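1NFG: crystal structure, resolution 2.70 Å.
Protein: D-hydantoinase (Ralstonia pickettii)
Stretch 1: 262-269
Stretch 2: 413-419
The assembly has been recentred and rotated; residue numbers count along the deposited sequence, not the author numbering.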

# COMPACT_ATOMS: atom_id res chain seq x y z
N CYS A 262 8.84 -10.18 -20.04
CA CYS A 262 9.14 -10.85 -21.27
C CYS A 262 8.00 -10.66 -22.25
O CYS A 262 6.83 -10.70 -21.88
CB CYS A 262 9.42 -12.34 -21.01
SG CYS A 262 10.77 -12.63 -19.79
N THR A 263 8.37 -10.44 -23.50
CA THR A 263 7.43 -10.21 -24.58
C THR A 263 6.05 -10.82 -24.41
O THR A 263 5.05 -10.09 -24.41
CB THR A 263 8.02 -10.72 -25.89
OG1 THR A 263 9.40 -10.33 -25.96
CG2 THR A 263 7.26 -10.14 -27.08
N HIS A 264 5.98 -12.14 -24.25
CA HIS A 264 4.69 -12.82 -24.13
C HIS A 264 3.80 -12.38 -22.96
O HIS A 264 2.59 -12.58 -22.99
CB HIS A 264 4.87 -14.34 -24.13
CG HIS A 264 5.92 -14.84 -23.19
ND1 HIS A 264 7.25 -14.50 -23.32
CD2 HIS A 264 5.84 -15.62 -22.09
CE1 HIS A 264 7.94 -15.06 -22.34
NE2 HIS A 264 7.11 -15.75 -21.58
N TYR A 265 4.40 -11.79 -21.93
CA TYR A 265 3.62 -11.33 -20.79
C TYR A 265 2.94 -10.00 -21.09
O TYR A 265 2.23 -9.45 -20.24
CB TYR A 265 4.52 -11.23 -19.56
CG TYR A 265 5.01 -12.58 -19.11
CD1 TYR A 265 4.10 -13.58 -18.74
CD2 TYR A 265 6.37 -12.88 -19.08
CE1 TYR A 265 4.54 -14.84 -18.36
CE2 TYR A 265 6.82 -14.14 -18.70
CZ TYR A 265 5.90 -15.12 -18.34
OH TYR A 265 6.35 -16.36 -17.96
N LEU A 266 3.16 -9.48 -22.29
CA LEU A 266 2.55 -8.22 -22.72
C LEU A 266 1.51 -8.52 -23.80
O LEU A 266 0.83 -7.61 -24.28
CB LEU A 266 3.60 -7.28 -23.32
CG LEU A 266 4.80 -6.85 -22.48
CD1 LEU A 266 5.75 -6.07 -23.37
CD2 LEU A 266 4.35 -6.01 -21.30
N TYR A 267 1.36 -9.79 -24.16
CA TYR A 267 0.45 -10.16 -25.22
C TYR A 267 -0.42 -11.38 -25.00
O TYR A 267 -1.52 -11.45 -25.54
CB TYR A 267 1.25 -10.37 -26.51
CG TYR A 267 1.82 -9.09 -27.09
CD1 TYR A 267 1.03 -8.24 -27.85
CD2 TYR A 267 3.15 -8.73 -26.87
CE1 TYR A 267 1.53 -7.07 -28.38
CE2 TYR A 267 3.67 -7.55 -27.39
CZ TYR A 267 2.85 -6.72 -28.15
OH TYR A 267 3.34 -5.54 -28.67
N LEU A 268 0.07 -12.35 -24.24
CA LEU A 268 -0.70 -13.57 -24.03
C LEU A 268 -1.44 -13.62 -22.70
O LEU A 268 -1.06 -12.94 -21.74
CB LEU A 268 0.23 -14.78 -24.18
CG LEU A 268 1.09 -14.74 -25.45
CD1 LEU A 268 1.91 -16.00 -25.55
CD2 LEU A 268 0.22 -14.59 -26.68
N THR A 269 -2.50 -14.41 -22.65
CA THR A 269 -3.29 -14.54 -21.43
C THR A 269 -3.57 -16.01 -21.16
O THR A 269 -3.52 -16.83 -22.07
CB THR A 269 -4.63 -13.83 -21.56
OG1 THR A 269 -5.43 -14.52 -22.53
CG2 THR A 269 -4.43 -12.39 -21.99
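Stretch 2 (413-419) SSYEGHK

The most unusual feature of this contact is a close polar approach that is not a hydrogen bond: Tyr415 OH comes to 2.9 Å from His264 N, but the angle at the donor is poor. No hydrogen bond crosses between the stretches; the contacts between them are close packing, mostly around Tyr415. Tyr415 gives the most surface to the contact, 83 Å². Its CA-to-CB bond points sideways, yet with chi1 in m the ring carries the hydroxyl into the start of stretch 1, where OH lies 3.3 Å from Thr263 CB and also 3.3 Å from His264 CB. Tyr267 flanks the same ring at its edge, CB to Tyr415 CE1 at 4.4 Å.

No strand pairing joins the two stretches. Stretch 1 coils through a short 3-10 segment at His264 and Tyr265, and His264 O receives a hydrogen bond from Leu268 N at 2.8 Å. Stretch 2 folds through two overlapping turns, type I from Ser413 to Glu416 and type II from Tyr415 to His418; Gly417, at phi 96°, suits the second. The backbones stay apart, His264 CA and Ser414 CA being 7.7 Å from each other. Around the tyrosine, Leu268 CD2 rests 4.1 Å from Ser414 O, and Tyr267 CD1 meets the edge of the His418 ring, 4.4 Å from its CE1.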

# COMPACT_ATOMS: atom_id res chain seq x y z
N SER A 413 5.14 -20.58 -33.71
CA SER A 413 5.52 -19.29 -33.16
C SER A 413 4.48 -18.88 -32.11
O SER A 413 3.29 -19.15 -32.27
CB SER A 413 5.56 -18.22 -34.25
OG SER A 413 5.78 -16.94 -33.68
N SER A 414 4.95 -18.24 -31.04
CA SER A 414 4.05 -17.80 -29.97
C SER A 414 3.21 -16.63 -30.45
O SER A 414 2.18 -16.30 -29.86
CB SER A 414 4.87 -17.37 -28.75
OG SER A 414 5.75 -18.40 -28.34
N TYR A 415 3.65 -16.02 -31.54
CA TYR A 415 2.98 -14.86 -32.11
C TYR A 415 2.45 -15.13 -33.51
O TYR A 415 2.35 -14.23 -34.34
CB TYR A 415 3.95 -13.68 -32.11
CG TYR A 415 4.58 -13.50 -30.75
CD1 TYR A 415 3.88 -12.92 -29.70
CD2 TYR A 415 5.86 -14.01 -30.49
CE1 TYR A 415 4.42 -12.84 -28.42
CE2 TYR A 415 6.41 -13.95 -29.21
CZ TYR A 415 5.69 -13.36 -28.18
OH TYR A 415 6.23 -13.29 -26.92
N GLU A 416 2.11 -16.39 -33.76
CA GLU A 416 1.58 -16.78 -35.06
C GLU A 416 0.31 -15.99 -35.34
O GLU A 416 -0.61 -15.96 -34.51
CB GLU A 416 1.28 -18.27 -35.07
CG GLU A 416 0.74 -18.81 -36.39
CD GLU A 416 1.75 -18.74 -37.52
OE1 GLU A 416 2.90 -19.20 -37.32
OE2 GLU A 416 1.40 -18.23 -38.61
N GLY A 417 0.27 -15.33 -36.49
CA GLY A 417 -0.91 -14.56 -36.85
C GLY A 417 -0.88 -13.07 -36.54
O GLY A 417 -1.70 -12.33 -37.08
N HIS A 418 0.03 -12.63 -35.69
CA HIS A 418 0.09 -11.21 -35.34
C HIS A 418 0.55 -10.32 -36.50
O HIS A 418 1.56 -10.61 -37.15
CB HIS A 418 1.01 -10.96 -34.14
CG HIS A 418 0.45 -11.45 -32.84
ND1 HIS A 418 0.36 -10.65 -31.72
CD2 HIS A 418 0.00 -12.68 -32.46
CE1 HIS A 418 -0.13 -11.36 -30.71
NE2 HIS A 418 -0.35 -12.60 -31.14
N LYS A 419 -0.20 -9.25 -36.74
CA LYS A 419 0.16 -8.31 -37.79
C LYS A 419 1.04 -7.26 -37.14
O LYS A 419 0.69 -6.72 -36.08
CB LYS A 419 -1.10 -7.66 -38.38
CG LYS A 419 -2.00 -8.65 -39.12
CD LYS A 419 -3.18 -7.96 -39.80
CE LYS A 419 -4.12 -7.32 -38.79
NZ LYS A 419 -5.23 -6.58 -39.45